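Local coordinates for protein endopolygalacturonase (Chondrostereum purpureum, PDB 1K5C) that probably hydrolyses alpha-1,4 linkages within polygalacturonate chains, as an endo-acting polygalacturonase of glycoside hydrolase family 28, at residues N161-C167 and N183-N189; S209-I213 and S239-Y243; G81-W85 and L115-A119; M45-F51 and H75-N80. All blocks are in the same frame, centred on the assembly; numbering follows the deposited sequence. Where two conformers were deposited one is given.

Contact 1 of 4, residues N161-C167 and N183-N189; sequences NVTIQNC and NIRFENN. With NAG (2-acetamido-2-deoxy-beta-D-glucopyranose), chain C.
Asn-161 and Asn-183 join their amides at the start of two neighbouring parallel strands of a beta-helix. Asn-183 ND2 donates to Asn-161 OD1 at 3.0 Å, in the carbonyl plane and on a lone pair, with the two amides turned 67° apart. Asn-161 ND2 carries the covalent link to C1 of an N-acetylglucosamine, and OD1 of the same amide is the atom that serves Asn-183. Along the strands the backbone pairs in parallel register, Arg-185 N giving to Val-162 O and Ile-164 N to Arg-185 O.

At the far end the Asn-189 side chain bonds the main chain instead. Its ND2 donates to Ile-164 O at 3.1 Å in a nearly straight bond (173°) from above the carbonyl plane, while its OD1 accepts from Cys-167 N at 2.8 Å. Ile-164 O also takes Glu-187 N and so holds two donors. Asn-189 ND2 stands over the centre of one face of the Phe-186 ring, and Ile-164 CG2 touches Phe-186 CD1 at 3.8 Å.

On the other face Arg-185 NH1 bridges to Glu-187 OE1 (3.2 Å), and a water ties that oxygen to Gln-165 OE1; Gln-165 NE2 turns to Asp-134, and Thr-163 OG1 to His-130. The buried Asn-189 amide thus spends both its ends on main-chain groups of 161-167, tying the two segments together where the paired strands end.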
loop_
_atom_site.group_PDB
_atom_site.type_symbol
_atom_site.label_atom_id
_atom_site.label_comp_id
_atom_site.label_asym_id
_atom_site.label_seq_id
_atom_site.Cartn_x
_atom_site.Cartn_y
_atom_site.Cartn_z
ATOM N N ASN A 161 -3.441 -13.120 4.521
ATOM C CA ASN A 161 -2.445 -13.493 5.519
ATOM C C ASN A 161 -1.134 -12.727 5.387
ATOM O O ASN A 161 -0.048 -13.287 5.376
ATOM C CB ASN A 161 -2.166 -15.026 5.449
ATOM C CG ASN A 161 -3.450 -15.815 5.526
ATOM O OD1 ASN A 161 -4.341 -15.565 6.347
ATOM N ND2 ASN A 161 -3.508 -16.837 4.650
ATOM N N VAL A 162 -1.270 -11.394 5.322
ATOM C CA VAL A 162 -0.132 -10.478 5.170
ATOM C C VAL A 162 0.009 -9.584 6.387
ATOM O O VAL A 162 -1.001 -9.058 6.901
ATOM C CB VAL A 162 -0.372 -9.613 3.901
ATOM C CG1 VAL A 162 0.622 -8.437 3.847
ATOM C CG2 VAL A 162 -0.265 -10.464 2.660
ATOM N N THR A 163 1.259 -9.362 6.815
ATOM C CA THR A 163 1.573 -8.361 7.801
ATOM C C THR A 163 2.642 -7.435 7.222
ATOM O O THR A 163 3.665 -7.941 6.739
ATOM C CB THR A 163 2.097 -9.005 9.109
ATOM O OG1 THR A 163 1.021 -9.804 9.593
ATOM C CG2 THR A 163 2.528 -7.940 10.141
ATOM N N ILE A 164 2.413 -6.121 7.276
ATOM C CA ILE A 164 3.374 -5.125 6.867
ATOM C C ILE A 164 3.599 -4.235 8.086
ATOM O O ILE A 164 2.619 -3.620 8.577
ATOM C CB ILE A 164 2.858 -4.320 5.644
ATOM C CG1 ILE A 164 2.743 -5.281 4.438
ATOM C CG2 ILE A 164 3.751 -3.118 5.368
ATOM C CD1 ILE A 164 1.947 -4.718 3.276
ATOM N N GLN A 165 4.837 -4.222 8.595
ATOM C CA GLN A 165 5.077 -3.551 9.887
ATOM C C GLN A 165 6.426 -2.861 9.834
ATOM O O GLN A 165 7.374 -3.302 9.143
ATOM C CB GLN A 165 5.010 -4.519 11.058
ATOM C CG GLN A 165 6.010 -5.686 10.968
ATOM C CD GLN A 165 5.810 -6.716 12.086
ATOM O OE1 GLN A 165 4.731 -6.889 12.594
ATOM N NE2 GLN A 165 6.916 -7.421 12.400
ATOM N N ASN A 166 6.533 -1.768 10.633
ATOM C CA ASN A 166 7.813 -1.084 10.807
ATOM C C ASN A 166 8.357 -0.528 9.474
ATOM O O ASN A 166 9.572 -0.301 9.370
ATOM C CB ASN A 166 8.913 -1.944 11.477
ATOM C CG ASN A 166 8.398 -2.553 12.755
ATOM O OD1 ASN A 166 7.771 -1.893 13.576
ATOM N ND2 ASN A 166 8.665 -3.845 12.940
ATOM N N CYS A 167 7.493 -0.243 8.521
ATOM C CA CYS A 167 7.918 0.278 7.215
ATOM C C CYS A 167 7.782 1.792 7.172
ATOM O O CYS A 167 7.098 2.422 8.023
ATOM C CB CYS A 167 7.085 -0.384 6.119
ATOM S SG CYS A 167 7.393 -2.160 5.923
ATOM N N ASN A 183 -7.353 -11.045 6.234
ATOM C CA ASN A 183 -6.374 -11.176 7.326
ATOM C C ASN A 183 -5.089 -10.415 6.946
ATOM O O ASN A 183 -4.043 -11.019 6.653
ATOM C CB ASN A 183 -6.081 -12.646 7.653
ATOM C CG ASN A 183 -5.039 -12.736 8.772
ATOM O OD1 ASN A 183 -4.882 -11.820 9.604
ATOM N ND2 ASN A 183 -4.297 -13.841 8.755
ATOM N N ILE A 184 -5.218 -9.123 6.952
ATOM C CA ILE A 184 -4.153 -8.203 6.563
ATOM C C ILE A 184 -3.939 -7.199 7.702
ATOM O O ILE A 184 -4.889 -6.560 8.138
ATOM C CB ILE A 184 -4.486 -7.491 5.223
ATOM C CG1 ILE A 184 -4.666 -8.529 4.102
ATOM C CG2 ILE A 184 -3.384 -6.466 4.881
ATOM C CD1 ILE A 184 -5.500 -8.038 2.974
ATOM N N ARG A 185 -2.679 -7.098 8.125
ATOM C CA ARG A 185 -2.307 -6.256 9.255
ATOM C C ARG A 185 -1.257 -5.239 8.780
ATOM O O ARG A 185 -0.266 -5.635 8.174
ATOM C CB ARG A 185 -1.764 -7.101 10.394
ATOM C CG ARG A 185 -1.419 -6.286 11.636
ATOM C CD ARG A 185 -0.886 -7.258 12.702
ATOM N NE ARG A 185 -1.983 -7.467 13.477
ATOM C CZ ARG A 185 -2.496 -7.054 14.631
ATOM N NH1 ARG A 185 -2.055 -6.221 15.514
ATOM N NH2 ARG A 185 -3.626 -7.704 14.674
ATOM N N PHE A 186 -1.513 -3.957 9.041
ATOM C CA PHE A 186 -0.614 -2.856 8.667
ATOM C C PHE A 186 -0.307 -2.145 10.013
ATOM O O PHE A 186 -1.197 -1.435 10.523
ATOM C CB PHE A 186 -1.275 -1.959 7.655
ATOM C CG PHE A 186 -0.394 -0.852 7.084
ATOM C CD1 PHE A 186 0.585 -1.188 6.145
ATOM C CD2 PHE A 186 -0.563 0.474 7.454
ATOM C CE1 PHE A 186 1.385 -0.163 5.593
ATOM C CE2 PHE A 186 0.231 1.483 6.904
ATOM C CZ PHE A 186 1.193 1.161 5.966
ATOM N N GLU A 187 0.868 -2.394 10.589
ATOM C CA GLU A 187 1.132 -1.981 11.959
ATOM C C GLU A 187 2.483 -1.252 12.090
ATOM O O GLU A 187 3.519 -1.695 11.598
ATOM C CB GLU A 187 1.118 -3.204 12.906
ATOM C CG GLU A 187 1.322 -2.823 14.364
ATOM C CD GLU A 187 0.916 -3.904 15.348
ATOM O OE1 GLU A 187 0.863 -5.087 14.993
ATOM O OE2 GLU A 187 0.686 -3.536 16.532
ATOM N N ASN A 188 2.445 -0.130 12.831
ATOM C CA ASN A 188 3.680 0.586 13.224
ATOM C C ASN A 188 4.478 1.032 12.013
ATOM O O ASN A 188 5.725 0.997 12.024
ATOM C CB ASN A 188 4.524 -0.257 14.186
ATOM C CG ASN A 188 3.845 -0.504 15.518
ATOM O OD1 ASN A 188 2.815 0.112 15.851
ATOM N ND2 ASN A 188 4.345 -1.434 16.297
ATOM N N ASN A 189 3.775 1.537 10.993
ATOM C CA ASN A 189 4.403 2.106 9.807
ATOM C C ASN A 189 4.338 3.647 9.838
ATOM O O ASN A 189 3.519 4.199 10.571
ATOM C CB ASN A 189 3.690 1.581 8.532
ATOM C CG ASN A 189 3.724 0.088 8.506
ATOM O OD1 ASN A 189 4.742 -0.552 8.288
ATOM N ND2 ASN A 189 2.559 -0.520 8.721
HETATM C C1 NAG C . -4.477 -17.881 4.483
HETATM C C2 NAG C . -4.654 -18.659 5.866
HETATM C C3 NAG C . -5.743 -19.761 5.587
HETATM C C4 NAG C . -7.053 -19.148 5.117
HETATM C C5 NAG C . -6.723 -18.338 3.788
HETATM C C6 NAG C . -7.991 -17.543 3.510
HETATM C C7 NAG C . -2.520 -18.996 7.024
HETATM C C8 NAG C . -1.295 -19.753 7.141
HETATM N N2 NAG C . -3.404 -19.369 6.100
HETATM O O3 NAG C . -5.945 -20.533 6.797
HETATM O O4 NAG C . -8.007 -20.138 4.642
HETATM O O5 NAG C . -5.778 -17.301 4.255
HETATM O O6 NAG C . -7.797 -16.443 4.384
HETATM O O7 NAG C . -2.773 -18.085 7.729
HETATM O O HOH W 1 2.196 -6.626 13.187
HETATM O O HOH W 2 8.209 0.885 14.088
HETATM O O HOH W 3 7.867 2.616 10.825
#

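Contact 2 of 4, residues S209-I213 and S239-Y243; sequences SNVVI and SGVTY
The Tyr-243 ring is met obliquely by Ile-213, its counterpart one strand over: Ile-213 CB stands 3.7 Å from Tyr-243 CD1. Beyond this pair, Phe-280 stacks on the tyrosine ring, and Val-225 and Ile-227 touch it as well. Tyr-243 CG sits anti to its own carbonyl carbon (chi1 -63°), a rotation that lays the ring alongside Ile-213, the two side chains pointing the same way. With alanine at Tyr-243, Ile-213 would probably face a gap and Phe-280 would be left without its stacking mate.

Next to them on this buried face, Val-211 CB approaches Val-241 CG2 at 4.4 Å. The backbones are joined by Thr-242 N to Val-211 O and by Ile-213 N to Thr-242 O, the latter straight (180°) and 2.9 Å long. On the opposite face a water donates to Val-211 O at 2.9 Å and also bonds Thr-242 OG1, adding a polar bridge where the side chains of Val-212 and Thr-242 emerge.

Toward the start, Asn-210 N donates to Ser-239 O at 3.1 Å, just where segment 209-213 turns a corner. Its neighbour in register is Gly-240, whose backbone angles would jam a CB against the carbonyl O of Ser-239. Stacked parallel strands in register, with mostly apolar side chains lined up inside, are the hallmark of the right-handed parallel beta-helix of family 28.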
loop_
_atom_site.group_PDB
_atom_site.type_symbol
_atom_site.label_atom_id
_atom_site.label_comp_id
_atom_site.label_asym_id
_atom_site.label_seq_id
_atom_site.Cartn_x
_atom_site.Cartn_y
_atom_site.Cartn_z
ATOM N N SER A 209 -11.259 -8.301 3.832
ATOM C CA SER A 209 -11.860 -8.610 5.125
ATOM C C SER A 209 -10.793 -8.785 6.176
ATOM O O SER A 209 -9.655 -9.179 5.904
ATOM C CB SER A 209 -12.714 -9.874 5.030
ATOM O OG SER A 209 -11.991 -10.952 4.438
ATOM N N ASN A 210 -11.201 -8.533 7.438
ATOM C CA ASN A 210 -10.342 -8.760 8.598
ATOM C C ASN A 210 -8.999 -8.029 8.449
ATOM O O ASN A 210 -7.925 -8.638 8.412
ATOM C CB ASN A 210 -10.173 -10.265 8.886
ATOM C CG ASN A 210 -11.527 -10.843 9.267
ATOM O OD1 ASN A 210 -11.968 -11.846 8.633
ATOM N ND2 ASN A 210 -12.147 -10.318 10.223
ATOM N N VAL A 211 -9.111 -6.712 8.412
ATOM C CA VAL A 211 -7.965 -5.785 8.270
ATOM C C VAL A 211 -7.789 -5.107 9.620
ATOM O O VAL A 211 -8.741 -4.610 10.227
ATOM C CB VAL A 211 -8.250 -4.753 7.176
ATOM C CG1 VAL A 211 -7.174 -3.667 7.174
ATOM C CG2 VAL A 211 -8.363 -5.393 5.797
ATOM N N VAL A 212 -6.525 -5.044 10.063
ATOM C CA VAL A 212 -6.144 -4.269 11.260
ATOM C C VAL A 212 -5.116 -3.229 10.829
ATOM O O VAL A 212 -4.063 -3.573 10.277
ATOM C CB VAL A 212 -5.576 -5.193 12.360
ATOM C CG1 VAL A 212 -5.021 -4.351 13.495
ATOM C CG2 VAL A 212 -6.691 -6.127 12.868
ATOM N N ILE A 213 -5.445 -1.963 11.081
ATOM C CA ILE A 213 -4.594 -0.808 10.779
ATOM C C ILE A 213 -4.225 -0.202 12.136
ATOM O O ILE A 213 -5.085 0.475 12.749
ATOM C CB ILE A 213 -5.338 0.183 9.856
ATOM C CG1 ILE A 213 -5.760 -0.426 8.583
ATOM C CG2 ILE A 213 -4.521 1.462 9.666
ATOM C CD1 ILE A 213 -4.801 -0.917 7.674
ATOM N N SER A 239 -15.233 -5.893 4.725
ATOM C CA SER A 239 -15.904 -6.264 5.982
ATOM C C SER A 239 -14.887 -6.538 7.067
ATOM O O SER A 239 -14.010 -7.382 6.902
ATOM C CB SER A 239 -16.763 -7.491 5.755
ATOM O OG SER A 239 -17.537 -7.825 6.886
ATOM N N GLY A 240 -15.069 -5.888 8.219
ATOM C CA GLY A 240 -14.220 -6.201 9.385
ATOM C C GLY A 240 -12.892 -5.425 9.293
ATOM O O GLY A 240 -11.862 -6.010 8.953
ATOM N N VAL A 241 -12.948 -4.124 9.534
ATOM C CA VAL A 241 -11.792 -3.251 9.520
ATOM C C VAL A 241 -11.679 -2.580 10.862
ATOM O O VAL A 241 -12.658 -2.012 11.347
ATOM C CB VAL A 241 -11.941 -2.179 8.400
ATOM C CG1 VAL A 241 -10.691 -1.262 8.393
ATOM C CG2 VAL A 241 -12.179 -2.825 7.023
ATOM N N THR A 242 -10.496 -2.655 11.460
ATOM C CA THR A 242 -10.251 -1.995 12.763
ATOM C C THR A 242 -9.083 -1.030 12.633
ATOM O O THR A 242 -7.977 -1.467 12.302
ATOM C CB THR A 242 -9.953 -3.051 13.846
ATOM O OG1 THR A 242 -11.017 -3.995 13.876
ATOM C CG2 THR A 242 -9.793 -2.381 15.210
ATOM N N TYR A 243 -9.353 0.210 12.932
ATOM C CA TYR A 243 -8.325 1.258 13.061
ATOM C C TYR A 243 -8.054 1.454 14.555
ATOM O O TYR A 243 -8.987 1.694 15.328
ATOM C CB TYR A 243 -8.846 2.590 12.471
ATOM C CG TYR A 243 -9.140 2.525 11.005
ATOM C CD1 TYR A 243 -8.143 2.639 10.054
ATOM C CD2 TYR A 243 -10.447 2.335 10.550
ATOM C CE1 TYR A 243 -8.399 2.582 8.689
ATOM C CE2 TYR A 243 -10.740 2.287 9.189
ATOM C CZ TYR A 243 -9.716 2.422 8.273
ATOM O OH TYR A 243 -10.038 2.328 6.934
HETATM O O HOH W 4 -10.403 -6.119 12.002
#

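Contact 3 of 4, residues G81-W85 and L115-A119; sequences GALYW and LNSPA
Trp-85 NE1 donates to Ser-117 O at 3.0 Å, the acceptor lying close to the indole plane and the N-H arriving in the plane of the carbonyl, although the bond is bent (140°). A weak second bond runs from Gly-81 N to Asn-116 O, short at 2.7 Å but poorly angled. Within its own segment Gly-81 O takes Tyr-84 N, the bond that marks residues 81-83 as a 3-10 segment, and Trp-85 N bonds the same oxygen. Trp-85 reaches across to 115-119 with its indole.

The pairing belongs to the loops of the beta-helix rather than to its strands: residues 81-85 come after strand 76-78, whereas the other segment leads from the end of strand 108-115 toward strand 122-127. The loops lie near residues that bind galacturonate, the Trp-85 side chain being about 8 Å from that of Asn-151.

Glycine suits position 81 because a CB there would run into the carbonyl oxygens of Asn-116 and Ser-117. One face of the indole is laid over the main chain, Gly-81 C sitting 3.4 Å above the plane near the ring centre. At the indole edge the Asn-116 amide stands almost perpendicular (88°), its OD1 3.4 Å from Trp-85 CH2.

Further out, Pro-118 rests on one face of the Tyr-84 ring, its CG 3.6 Å from Tyr-84 CE2 and 29° off the ring normal, a CH-pi contact. The far end of that tyrosine is held elsewhere, its OH bonded to Thr-54 N, while Lys-53 and Pro-97 touch its side chain.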
loop_
_atom_site.group_PDB
_atom_site.type_symbol
_atom_site.label_atom_id
_atom_site.label_comp_id
_atom_site.label_asym_id
_atom_site.label_seq_id
_atom_site.Cartn_x
_atom_site.Cartn_y
_atom_site.Cartn_z
ATOM N N GLY A 81 13.296 6.269 -10.986
ATOM C CA GLY A 81 11.939 6.773 -11.315
ATOM C C GLY A 81 11.935 8.151 -11.967
ATOM O O GLY A 81 11.064 8.423 -12.793
ATOM N N ALA A 82 12.878 9.032 -11.605
ATOM C CA ALA A 82 12.872 10.375 -12.182
ATOM C C ALA A 82 13.109 10.366 -13.694
ATOM O O ALA A 82 12.768 11.368 -14.364
ATOM C CB ALA A 82 13.913 11.272 -11.511
ATOM N N LEU A 83 13.609 9.261 -14.247
ATOM C CA LEU A 83 13.728 9.171 -15.703
ATOM C C LEU A 83 12.402 8.941 -16.403
ATOM O O LEU A 83 12.318 9.030 -17.651
ATOM C CB LEU A 83 14.705 8.043 -16.075
ATOM C CG LEU A 83 16.103 8.174 -15.510
ATOM C CD1 LEU A 83 16.958 6.935 -15.977
ATOM C CD2 LEU A 83 16.779 9.481 -15.895
ATOM N N TYR A 84 11.371 8.625 -15.624
ATOM C CA TYR A 84 10.033 8.361 -16.182
ATOM C C TYR A 84 9.014 9.415 -15.758
ATOM O O TYR A 84 8.087 9.701 -16.490
ATOM C CB TYR A 84 9.546 7.033 -15.698
ATOM C CG TYR A 84 10.443 5.807 -15.919
ATOM C CD1 TYR A 84 10.253 4.972 -17.006
ATOM C CD2 TYR A 84 11.443 5.530 -14.999
ATOM C CE1 TYR A 84 11.100 3.864 -17.193
ATOM C CE2 TYR A 84 12.262 4.392 -15.145
ATOM C CZ TYR A 84 12.054 3.561 -16.247
ATOM O OH TYR A 84 12.800 2.411 -16.398
ATOM N N TRP A 85 9.116 9.910 -14.496
ATOM C CA TRP A 85 8.017 10.713 -13.928
ATOM C C TRP A 85 7.693 11.906 -14.792
ATOM O O TRP A 85 8.577 12.667 -15.208
ATOM C CB TRP A 85 8.441 11.205 -12.534
ATOM C CG TRP A 85 8.658 10.126 -11.526
ATOM C CD1 TRP A 85 8.068 8.881 -11.485
ATOM C CD2 TRP A 85 9.531 10.209 -10.386
ATOM N NE1 TRP A 85 8.527 8.191 -10.378
ATOM C CE2 TRP A 85 9.438 8.967 -9.711
ATOM C CE3 TRP A 85 10.412 11.183 -9.911
ATOM C CZ2 TRP A 85 10.172 8.685 -8.546
ATOM C CZ3 TRP A 85 11.163 10.897 -8.763
ATOM C CH2 TRP A 85 11.041 9.660 -8.104
ATOM N N LEU A 115 13.962 2.591 -3.866
ATOM C CA LEU A 115 14.276 4.005 -4.100
ATOM C C LEU A 115 13.741 4.402 -5.488
ATOM O O LEU A 115 14.102 3.782 -6.510
ATOM C CB LEU A 115 15.786 4.192 -4.056
ATOM C CG LEU A 115 16.297 5.597 -4.417
ATOM C CD1 LEU A 115 15.822 6.660 -3.391
ATOM C CD2 LEU A 115 17.818 5.604 -4.477
ATOM N N ASN A 116 12.898 5.426 -5.527
ATOM C CA ASN A 116 12.464 6.011 -6.807
ATOM C C ASN A 116 11.874 4.969 -7.778
ATOM O O ASN A 116 12.335 4.781 -8.906
ATOM C CB ASN A 116 13.599 6.823 -7.430
ATOM C CG ASN A 116 14.031 7.931 -6.478
ATOM O OD1 ASN A 116 13.190 8.450 -5.707
ATOM N ND2 ASN A 116 15.301 8.295 -6.555
ATOM N N SER A 117 10.790 4.321 -7.331
ATOM C CA SER A 117 10.034 3.490 -8.253
ATOM C C SER A 117 9.454 4.353 -9.390
ATOM O O SER A 117 9.052 5.487 -9.181
ATOM C CB SER A 117 8.919 2.749 -7.509
ATOM O OG SER A 117 7.996 3.650 -6.879
ATOM N N PRO A 118 9.349 3.777 -10.617
ATOM C CA PRO A 118 8.706 4.538 -11.709
ATOM C C PRO A 118 7.276 4.915 -11.372
ATOM O O PRO A 118 6.861 6.043 -11.713
ATOM C CB PRO A 118 8.820 3.605 -12.925
ATOM C CG PRO A 118 10.123 2.826 -12.637
ATOM C CD PRO A 118 10.031 2.558 -11.114
ATOM N N ALA A 119 6.534 4.006 -10.773
ATOM C CA ALA A 119 5.138 4.267 -10.328
ATOM C C ALA A 119 4.933 3.357 -9.111
ATOM O O ALA A 119 5.660 3.490 -8.119
ATOM C CB ALA A 119 4.149 4.124 -11.474
#

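Contact 4 of 4, residues M45-F51 and H75-N80; sequences MAGDITF and HIFDGN
His-75 packed against the bend at 45-48, followed by a short pair of parallel strands, makes this a contact between successive turns of the beta-helix, near its N-terminal end. Asp-48 OD1 is the polar centre of the bend: it accepts Ile-76 N at 2.9 Å and His-75 ND1 at 3.1 Å, the two donors reaching it from opposite faces of the carboxylate plane. The acceptor lies in the imidazole plane, while the carboxylate is turned 68° from the ring, so that ND1 meets OD1 from above the carboxylate's own plane. One face of that ring lies on the Ala-46 to Gly-47 peptide, with Gly-47 CA 3.8 Å from the ring centroid. With an alanine in place of His-75, Asp-48 OD1 would probably lose one of its two donors and the Ala-46 to Gly-47 peptide would lose its cover.

Beyond the bend, Ile-49 N bonds Ile-76 O and Asp-78 N bonds Ile-49 O. Met-45, bent at chi3 (91°), brings CE over one face of Phe-77 in a CH-pi contact, 3.9 Å from the ring centroid. Its SD makes an oblique Met-aromatic contact, 4.4 Å from the Phe-77 centroid. Phe-51 CE1 comes to the ring's edge, 4.1 Å from Phe-77 CD2, and Phe-100 and Phe-112 extend the aromatic cluster.

The far end is fastened by Asn-80, whose ND2 meets Phe-51 O at 3.0 Å in a straight bond (179°) from above the carbonyl plane. Asp-78 OD1 accepts Asn-80 N in an Asx turn, steadying that residue. At the other end, the nearby Asp-48 carboxylate would tend to favour a protonated imidazole at His-75.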
loop_
_atom_site.group_PDB
_atom_site.type_symbol
_atom_site.label_atom_id
_atom_site.label_comp_id
_atom_site.label_asym_id
_atom_site.label_seq_id
_atom_site.Cartn_x
_atom_site.Cartn_y
_atom_site.Cartn_z
ATOM N N MET A 45 20.794 -9.803 0.691
ATOM C CA MET A 45 21.343 -8.806 -0.207
ATOM C C MET A 45 22.695 -8.315 0.269
ATOM O O MET A 45 22.859 -7.990 1.463
ATOM C CB MET A 45 20.438 -7.564 -0.280
ATOM C CG MET A 45 19.215 -7.707 -1.033
ATOM S SD MET A 45 18.331 -6.184 -1.307
ATOM C CE MET A 45 18.881 -5.430 -2.856
ATOM N N ALA A 46 23.637 -8.242 -0.662
ATOM C CA ALA A 46 25.018 -7.807 -0.345
ATOM C C ALA A 46 25.386 -6.571 -1.136
ATOM O O ALA A 46 26.538 -6.101 -0.997
ATOM C CB ALA A 46 26.013 -8.930 -0.643
ATOM N N GLY A 47 24.494 -6.029 -1.943
ATOM C CA GLY A 47 24.735 -4.786 -2.686
ATOM C C GLY A 47 23.401 -4.240 -3.180
ATOM O O GLY A 47 22.358 -4.850 -2.987
ATOM N N ASP A 48 23.496 -3.039 -3.768
ATOM C CA ASP A 48 22.308 -2.383 -4.314
ATOM C C ASP A 48 22.090 -2.831 -5.766
ATOM O O ASP A 48 23.056 -3.058 -6.528
ATOM C CB ASP A 48 22.516 -0.879 -4.288
ATOM C CG ASP A 48 22.682 -0.287 -2.888
ATOM O OD1 ASP A 48 22.253 -0.926 -1.897
ATOM O OD2 ASP A 48 23.196 0.860 -2.828
ATOM N N ILE A 49 20.815 -2.918 -6.158
ATOM C CA ILE A 49 20.453 -3.319 -7.537
ATOM C C ILE A 49 19.790 -2.139 -8.208
ATOM O O ILE A 49 18.775 -1.631 -7.740
ATOM C CB ILE A 49 19.580 -4.581 -7.523
ATOM C CG1 ILE A 49 20.382 -5.752 -6.865
ATOM C CG2 ILE A 49 19.184 -4.953 -8.951
ATOM C CD1 ILE A 49 19.598 -6.977 -6.629
ATOM N N THR A 50 20.411 -1.684 -9.283
ATOM C CA THR A 50 19.941 -0.508 -10.045
ATOM C C THR A 50 19.321 -0.963 -11.344
ATOM O O THR A 50 19.893 -1.826 -12.037
ATOM C CB THR A 50 21.123 0.455 -10.282
ATOM O OG1 THR A 50 21.632 0.896 -9.009
ATOM C CG2 THR A 50 20.705 1.702 -11.075
ATOM N N PHE A 51 18.175 -0.391 -11.713
ATOM C CA PHE A 51 17.456 -0.822 -12.923
ATOM C C PHE A 51 17.596 0.278 -13.970
ATOM O O PHE A 51 17.067 1.402 -13.833
ATOM C CB PHE A 51 15.987 -1.054 -12.585
ATOM C CG PHE A 51 15.806 -2.271 -11.706
ATOM C CD1 PHE A 51 16.167 -2.266 -10.340
ATOM C CD2 PHE A 51 15.253 -3.454 -12.240
ATOM C CE1 PHE A 51 16.019 -3.386 -9.562
ATOM C CE2 PHE A 51 15.077 -4.574 -11.424
ATOM C CZ PHE A 51 15.468 -4.536 -10.081
ATOM N N HIS A 75 20.084 -2.683 1.920
ATOM C CA HIS A 75 20.368 -2.388 0.515
ATOM C C HIS A 75 19.133 -1.877 -0.224
ATOM O O HIS A 75 18.014 -1.890 0.289
ATOM C CB HIS A 75 20.975 -3.629 -0.163
ATOM C CG HIS A 75 22.341 -3.880 0.361
ATOM N ND1 HIS A 75 23.432 -3.151 -0.006
ATOM C CD2 HIS A 75 22.750 -4.811 1.281
ATOM C CE1 HIS A 75 24.500 -3.594 0.668
ATOM N NE2 HIS A 75 24.127 -4.579 1.399
ATOM N N ILE A 76 19.410 -1.383 -1.446
ATOM C CA ILE A 76 18.450 -0.597 -2.234
ATOM C C ILE A 76 18.173 -1.259 -3.577
ATOM O O ILE A 76 19.121 -1.698 -4.269
ATOM C CB ILE A 76 19.035 0.808 -2.476
ATOM C CG1 ILE A 76 19.222 1.577 -1.154
ATOM C CG2 ILE A 76 18.192 1.608 -3.452
ATOM C CD1 ILE A 76 20.053 2.821 -1.313
ATOM N N PHE A 77 16.894 -1.267 -3.941
ATOM C CA PHE A 77 16.441 -1.491 -5.327
ATOM C C PHE A 77 16.137 -0.104 -5.896
ATOM O O PHE A 77 15.212 0.566 -5.419
ATOM C CB PHE A 77 15.155 -2.321 -5.357
ATOM C CG PHE A 77 15.293 -3.746 -4.878
ATOM C CD1 PHE A 77 15.137 -4.054 -3.514
ATOM C CD2 PHE A 77 15.546 -4.784 -5.751
ATOM C CE1 PHE A 77 15.235 -5.379 -3.085
ATOM C CE2 PHE A 77 15.624 -6.088 -5.313
ATOM C CZ PHE A 77 15.455 -6.408 -3.968
ATOM N N ASP A 78 16.957 0.347 -6.856
ATOM C CA ASP A 78 16.851 1.714 -7.404
ATOM C C ASP A 78 16.126 1.660 -8.761
ATOM O O ASP A 78 16.660 1.099 -9.734
ATOM C CB ASP A 78 18.244 2.293 -7.536
ATOM C CG ASP A 78 18.297 3.723 -8.067
ATOM O OD1 ASP A 78 17.266 4.255 -8.484
ATOM O OD2 ASP A 78 19.438 4.254 -8.027
ATOM N N GLY A 79 14.926 2.209 -8.796
ATOM C CA GLY A 79 14.093 2.166 -9.978
ATOM C C GLY A 79 14.322 3.309 -10.951
ATOM O O GLY A 79 13.665 3.343 -12.033
ATOM N N ASN A 80 15.213 4.267 -10.664
ATOM C CA ASN A 80 15.470 5.368 -11.592
ATOM C C ASN A 80 14.177 6.106 -11.966
ATOM O O ASN A 80 14.023 6.583 -13.104
ATOM C CB ASN A 80 16.209 4.872 -12.864
ATOM C CG ASN A 80 17.698 4.958 -12.649
ATOM O OD1 ASN A 80 18.224 5.992 -12.258
ATOM N ND2 ASN A 80 18.422 3.879 -12.936
HETATM O O HOH W 5 14.169 1.707 -14.259
#

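In the fold
The four contacts sample one beta-helix along its length. Contacts 1 and 2 adjoin, their centres 12 Å apart: strand 184-187 of contact 1 pairs with strand 207-221 of contact 2, where Phe-186 N probably bonds Val-212 O at 2.9 Å. Contacts 3 and 4 are likewise joined, Leu-115 N probably bonding Phe-77 O at 2.8 Å. Contact 2 lies about 33 Å from contact 4, between centres, on the opposite side of the chain's centre. Residues that bind galacturonate, which is absent here, lie near three of them: side chain to side chain, Tyr-243 is about 7 Å from Arg-226, Phe-186 about 12 Å from the predicted active-site His-195, and Ser-117 about 9 Å from Asp-173. Contact 4 stays away from them.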